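LEOA (Escherichia coli, PDB 4AUR) is a bacterial dynamin-like GTPase of enterotoxigenic cells that may take part in secretion of the heat-labile LT toxin. Local coordinates at residues 400-404 / 437-441; 407-412 / 429-434. All coordinates share one frame. Residues are numbered along the deposited sequence.

Contact 1. Residues 400-404 / 437-441; sequences LSSSE and ILAAR
Segments 400-404 and 437-441 are a worked example of helix packing with an apolar centre, built on L400 and I437, and a polar edge made by S401, E404 and R441. Both are helical throughout; their axes approach to 9.7 Å and their N-to-C directions differ by 155°, with a signed crossing angle of -155°. The register is set by L400 and I437, whose CA atoms lie 6.3 Å apart. I437, with chi1 m and chi2 t, points toward the partner helix: its CG2 comes 3.4 Å from the backbone O of L400 and 4.2 Å from L400 CB, while its CD1 lies 3.6 Å from S403 CB. L438 leaves its backbone sideways, yet its CD2 reaches 3.6 Å from E404 CG, covering the aliphatic part of the glutamate. One turn after I437, A440 offers a small surface, its CB 4.4 Å from L400 CD1. R441 then crosses the gap. L400, in the mt rotamer, lays CD1 3.7 Å from R441 CB, and the arginine runs out with chi1 and chi2 t before chi3 turns to p. R441 NH1 donates a hydrogen bond to S401 OG at 2.8 Å, near the guanidinium plane, and forms a longer salt bridge to E404 OE1 at 3.4 Å. S401 OG is also bonded to T397 O of its own helix. Helix 275-343 touches L400, S403 and I437, and helix 530-544 touches L400 and A440, so this is an antiparallel helix pair within a helical bundle, as in the elongated helical domain of dynamin-like proteins.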
loop_
_atom_site.group_PDB
_atom_site.type_symbol
_atom_site.label_atom_id
_atom_site.label_comp_id
_atom_site.label_asym_id
_atom_site.label_seq_id
_atom_site.Cartn_x
_atom_site.Cartn_y
_atom_site.Cartn_z
ATOM N N LEU A 400 -12.162 17.047 2.096
ATOM C CA LEU A 400 -11.366 17.427 0.929
ATOM C C LEU A 400 -9.951 17.774 1.342
ATOM O O LEU A 400 -8.987 17.461 0.644
ATOM C CB LEU A 400 -11.970 18.650 0.268
ATOM C CG LEU A 400 -13.281 18.414 -0.424
ATOM C CD1 LEU A 400 -13.699 19.680 -1.144
ATOM C CD2 LEU A 400 -13.162 17.250 -1.385
ATOM N N SER A 401 -9.831 18.447 2.474
ATOM C CA SER A 401 -8.543 18.872 2.932
ATOM C C SER A 401 -7.725 17.716 3.442
ATOM O O SER A 401 -6.513 17.793 3.428
ATOM C CB SER A 401 -8.691 19.953 3.994
ATOM O OG SER A 401 -9.194 21.122 3.373
ATOM N N SER A 402 -8.364 16.652 3.908
ATOM C CA SER A 402 -7.592 15.514 4.406
ATOM C C SER A 402 -7.164 14.596 3.258
ATOM O O SER A 402 -6.248 13.816 3.413
ATOM C CB SER A 402 -8.365 14.731 5.461
ATOM O OG SER A 402 -9.553 14.245 4.896
ATOM N N SER A 403 -7.854 14.665 2.130
ATOM C CA SER A 403 -7.393 14.007 0.931
ATOM C C SER A 403 -6.183 14.770 0.389
ATOM O O SER A 403 -5.161 14.171 0.089
ATOM C CB SER A 403 -8.494 13.941 -0.117
ATOM O OG SER A 403 -9.600 13.207 0.361
ATOM N N GLU A 404 -6.289 16.089 0.287
ATOM C CA GLU A 404 -5.168 16.904 -0.161
ATOM C C GLU A 404 -3.924 16.541 0.631
ATOM O O GLU A 404 -2.834 16.366 0.086
ATOM C CB GLU A 404 -5.468 18.389 0.054
ATOM C CG GLU A 404 -4.253 19.294 -0.186
ATOM C CD GLU A 404 -4.296 20.653 0.526
ATOM O OE1 GLU A 404 -5.113 20.861 1.477
ATOM O OE2 GLU A 404 -3.479 21.521 0.118
ATOM N N ILE A 437 -9.376 18.186 -6.457
ATOM C CA ILE A 437 -9.841 18.373 -5.094
ATOM C C ILE A 437 -9.838 19.874 -4.681
ATOM O O ILE A 437 -10.884 20.414 -4.336
ATOM C CB ILE A 437 -9.005 17.472 -4.150
ATOM C CG1 ILE A 437 -9.453 16.032 -4.299
ATOM C CG2 ILE A 437 -9.169 17.860 -2.707
ATOM C CD1 ILE A 437 -8.576 15.059 -3.581
ATOM N N LEU A 438 -8.696 20.550 -4.764
ATOM C CA LEU A 438 -8.588 21.939 -4.292
ATOM C C LEU A 438 -9.413 22.962 -5.062
ATOM O O LEU A 438 -9.761 23.995 -4.520
ATOM C CB LEU A 438 -7.143 22.424 -4.319
ATOM C CG LEU A 438 -6.092 21.656 -3.521
ATOM C CD1 LEU A 438 -4.965 22.617 -3.175
ATOM C CD2 LEU A 438 -6.647 21.036 -2.253
ATOM N N ALA A 439 -9.694 22.718 -6.327
ATOM C CA ALA A 439 -10.613 23.569 -7.043
ATOM C C ALA A 439 -12.043 23.277 -6.598
ATOM O O ALA A 439 -12.907 24.131 -6.687
ATOM C CB ALA A 439 -10.470 23.362 -8.534
ATOM N N ALA A 440 -12.311 22.073 -6.121
ATOM C CA ALA A 440 -13.639 21.785 -5.604
ATOM C C ALA A 440 -13.810 22.405 -4.222
ATOM O O ALA A 440 -14.880 22.886 -3.892
ATOM C CB ALA A 440 -13.886 20.296 -5.541
ATOM N N ARG A 441 -12.755 22.371 -3.416
ATOM C CA ARG A 441 -12.766 23.015 -2.129
ATOM C C ARG A 441 -12.816 24.534 -2.279
ATOM O O ARG A 441 -13.343 25.214 -1.430
ATOM C CB ARG A 441 -11.534 22.619 -1.322
ATOM C CG ARG A 441 -11.652 22.957 0.147
ATOM C CD ARG A 441 -10.352 22.773 0.895
ATOM N NE ARG A 441 -9.365 23.763 0.474
ATOM C CZ ARG A 441 -8.129 23.851 0.959
ATOM N NH1 ARG A 441 -7.731 23.018 1.901
ATOM N NH2 ARG A 441 -7.288 24.777 0.495
#

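Contact 2. Residues 407-412 / 429-434; sequences LSGLGE and SPATLK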
loop_
_atom_site.group_PDB
_atom_site.type_symbol
_atom_site.label_atom_id
_atom_site.label_comp_id
_atom_site.label_asym_id
_atom_site.label_seq_id
_atom_site.Cartn_x
_atom_site.Cartn_y
_atom_site.Cartn_z
ATOM N N LEU A 407 -2.489 12.950 -0.102
ATOM C CA LEU A 407 -1.756 13.080 -1.358
ATOM C C LEU A 407 -0.512 13.957 -1.288
ATOM O O LEU A 407 0.373 13.797 -2.098
ATOM C CB LEU A 407 -2.662 13.629 -2.447
ATOM C CG LEU A 407 -3.858 12.784 -2.876
ATOM C CD1 LEU A 407 -4.699 13.594 -3.828
ATOM C CD2 LEU A 407 -3.452 11.522 -3.580
ATOM N N SER A 408 -0.425 14.894 -0.352
ATOM C CA SER A 408 0.759 15.757 -0.298
ATOM C C SER A 408 1.935 15.018 0.305
ATOM O O SER A 408 3.082 15.318 -0.028
ATOM C CB SER A 408 0.480 17.024 0.514
ATOM O OG SER A 408 -0.392 17.906 -0.177
ATOM N N GLY A 409 1.638 14.059 1.190
ATOM C CA GLY A 409 2.648 13.242 1.860
ATOM C C GLY A 409 3.112 12.022 1.085
ATOM O O GLY A 409 3.902 11.227 1.593
ATOM N N LEU A 410 2.627 11.847 -0.138
ATOM C CA LEU A 410 3.033 10.695 -0.930
ATOM C C LEU A 410 4.322 10.974 -1.679
ATOM O O LEU A 410 5.116 10.063 -1.877
ATOM C CB LEU A 410 1.934 10.296 -1.913
ATOM C CG LEU A 410 0.633 9.832 -1.245
ATOM C CD1 LEU A 410 -0.351 9.324 -2.289
ATOM C CD2 LEU A 410 0.870 8.766 -0.183
ATOM N N GLY A 411 4.523 12.231 -2.088
ATOM C CA GLY A 411 5.661 12.612 -2.925
ATOM C C GLY A 411 5.157 12.750 -4.338
ATOM O O GLY A 411 4.175 12.121 -4.687
ATOM N N GLU A 412 5.800 13.547 -5.178
ATOM C CA GLU A 412 5.195 13.808 -6.490
ATOM C C GLU A 412 5.411 12.647 -7.445
ATOM O O GLU A 412 4.746 12.575 -8.460
ATOM C CB GLU A 412 5.692 15.115 -7.118
ATOM C CG GLU A 412 4.578 16.076 -7.536
ATOM C CD GLU A 412 3.766 15.609 -8.749
ATOM O OE1 GLU A 412 4.121 15.925 -9.920
ATOM O OE2 GLU A 412 2.734 14.961 -8.517
ATOM N N SER A 429 -0.951 12.113 -11.355
ATOM C CA SER A 429 -0.003 12.201 -10.249
ATOM C C SER A 429 -0.701 12.690 -8.981
ATOM O O SER A 429 -1.828 13.188 -9.032
ATOM C CB SER A 429 1.116 13.165 -10.628
ATOM O OG SER A 429 0.664 14.531 -10.672
ATOM N N PRO A 430 -0.047 12.573 -7.832
ATOM C CA PRO A 430 -0.673 13.160 -6.678
ATOM C C PRO A 430 -1.092 14.589 -6.910
ATOM O O PRO A 430 -2.160 14.997 -6.440
ATOM C CB PRO A 430 0.405 13.096 -5.626
ATOM C CG PRO A 430 1.147 11.874 -5.984
ATOM C CD PRO A 430 1.134 11.794 -7.476
ATOM N N ALA A 431 -0.279 15.342 -7.653
ATOM C CA ALA A 431 -0.583 16.736 -7.854
ATOM C C ALA A 431 -1.720 16.943 -8.838
ATOM O O ALA A 431 -2.400 17.965 -8.746
ATOM C CB ALA A 431 0.648 17.515 -8.263
ATOM N N THR A 432 -1.956 16.009 -9.772
ATOM C CA THR A 432 -3.076 16.205 -10.695
ATOM C C THR A 432 -4.360 15.985 -9.962
ATOM O O THR A 432 -5.342 16.652 -10.256
ATOM C CB THR A 432 -3.058 15.346 -11.976
ATOM O OG1 THR A 432 -3.246 13.947 -11.679
ATOM C CG2 THR A 432 -1.772 15.555 -12.752
ATOM N N LEU A 433 -4.344 15.064 -9.001
ATOM C CA LEU A 433 -5.530 14.679 -8.285
ATOM C C LEU A 433 -5.738 15.688 -7.206
ATOM O O LEU A 433 -6.856 16.026 -6.889
ATOM C CB LEU A 433 -5.377 13.302 -7.647
ATOM C CG LEU A 433 -5.163 12.054 -8.505
ATOM C CD1 LEU A 433 -4.411 10.961 -7.748
ATOM C CD2 LEU A 433 -6.497 11.535 -8.996
ATOM N N LYS A 434 -4.662 16.151 -6.604
ATOM C CA LYS A 434 -4.785 17.179 -5.586
ATOM C C LYS A 434 -5.511 18.391 -6.186
ATOM O O LYS A 434 -6.422 18.910 -5.589
ATOM C CB LYS A 434 -3.413 17.565 -5.074
ATOM C CG LYS A 434 -3.424 18.378 -3.803
ATOM C CD LYS A 434 -2.110 18.285 -3.034
ATOM C CE LYS A 434 -1.077 19.292 -3.527
ATOM N NZ LYS A 434 -0.019 19.571 -2.500
#
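A single carboxylate oxygen serves the start of a helix from across a chain reversal: E412 OE2 accepts from S429 OG at 3.0 Å and from A431 N at 3.2 Å. The first turn of a helix has amide groups without partners of their own in the helix, and here a side chain from the other segment takes one of them. The helix supplies its own cap as well. S429 occupies the N-cap, its OG accepting from T432 N at 3.1 Å, while S429 N donates to T432 OG1 at 3.0 Å; the reciprocal pair makes a capping box. P430, the first helical residue, and L407 share the apolar centre of the contact. P430 CB lies 3.6 Å from L407 O, and P430 CG 4.4 Å from L410 CB and 3.3 Å from G411 O. The CA atoms of L407 and P430 are 5.4 Å apart, and L407 CD1 continues along the helix to L433 CB at 3.9 Å. On the more exposed side K434 NZ donates to S408 OG at 2.9 Å; that hydroxyl also bonds to E404 O. The positive phi (102°) of G411 turns the chain, and E412 then reaches the helix start; at these angles a CB would jam against the preceding carbonyl O, which glycine avoids. F415, in the intervening loop, touches L410, P430 and L433. The contact thus joins the end of helix 368-408 to the beginning of helix 430-447, while helix 275-343 lies against L407 and L433 through F299 and against L410 through E295.

Overall arrangement
Contacts 1 and 2 are successive levels of one helix pairing, their centres 11 Å apart. Helix 368-408 meets helix 430-447 in both, and contact 2 lies nearer the connection: only 16 residues separate its segments, against 32 for contact 1. The levels touch directly, through E404 CG and K434 CD at 3.7 Å and through I437 CD1 and L407 CD1 at 4.2 Å. F299 of helix 275-343 meets I437 in contact 1 and L407 and L433 in contact 2, extending a shared apolar side. Both belong to the helical domain, away from the sheet of the GTPase domain, and illustrate how capping near a reversal can accompany side-chain packing farther along a hairpin.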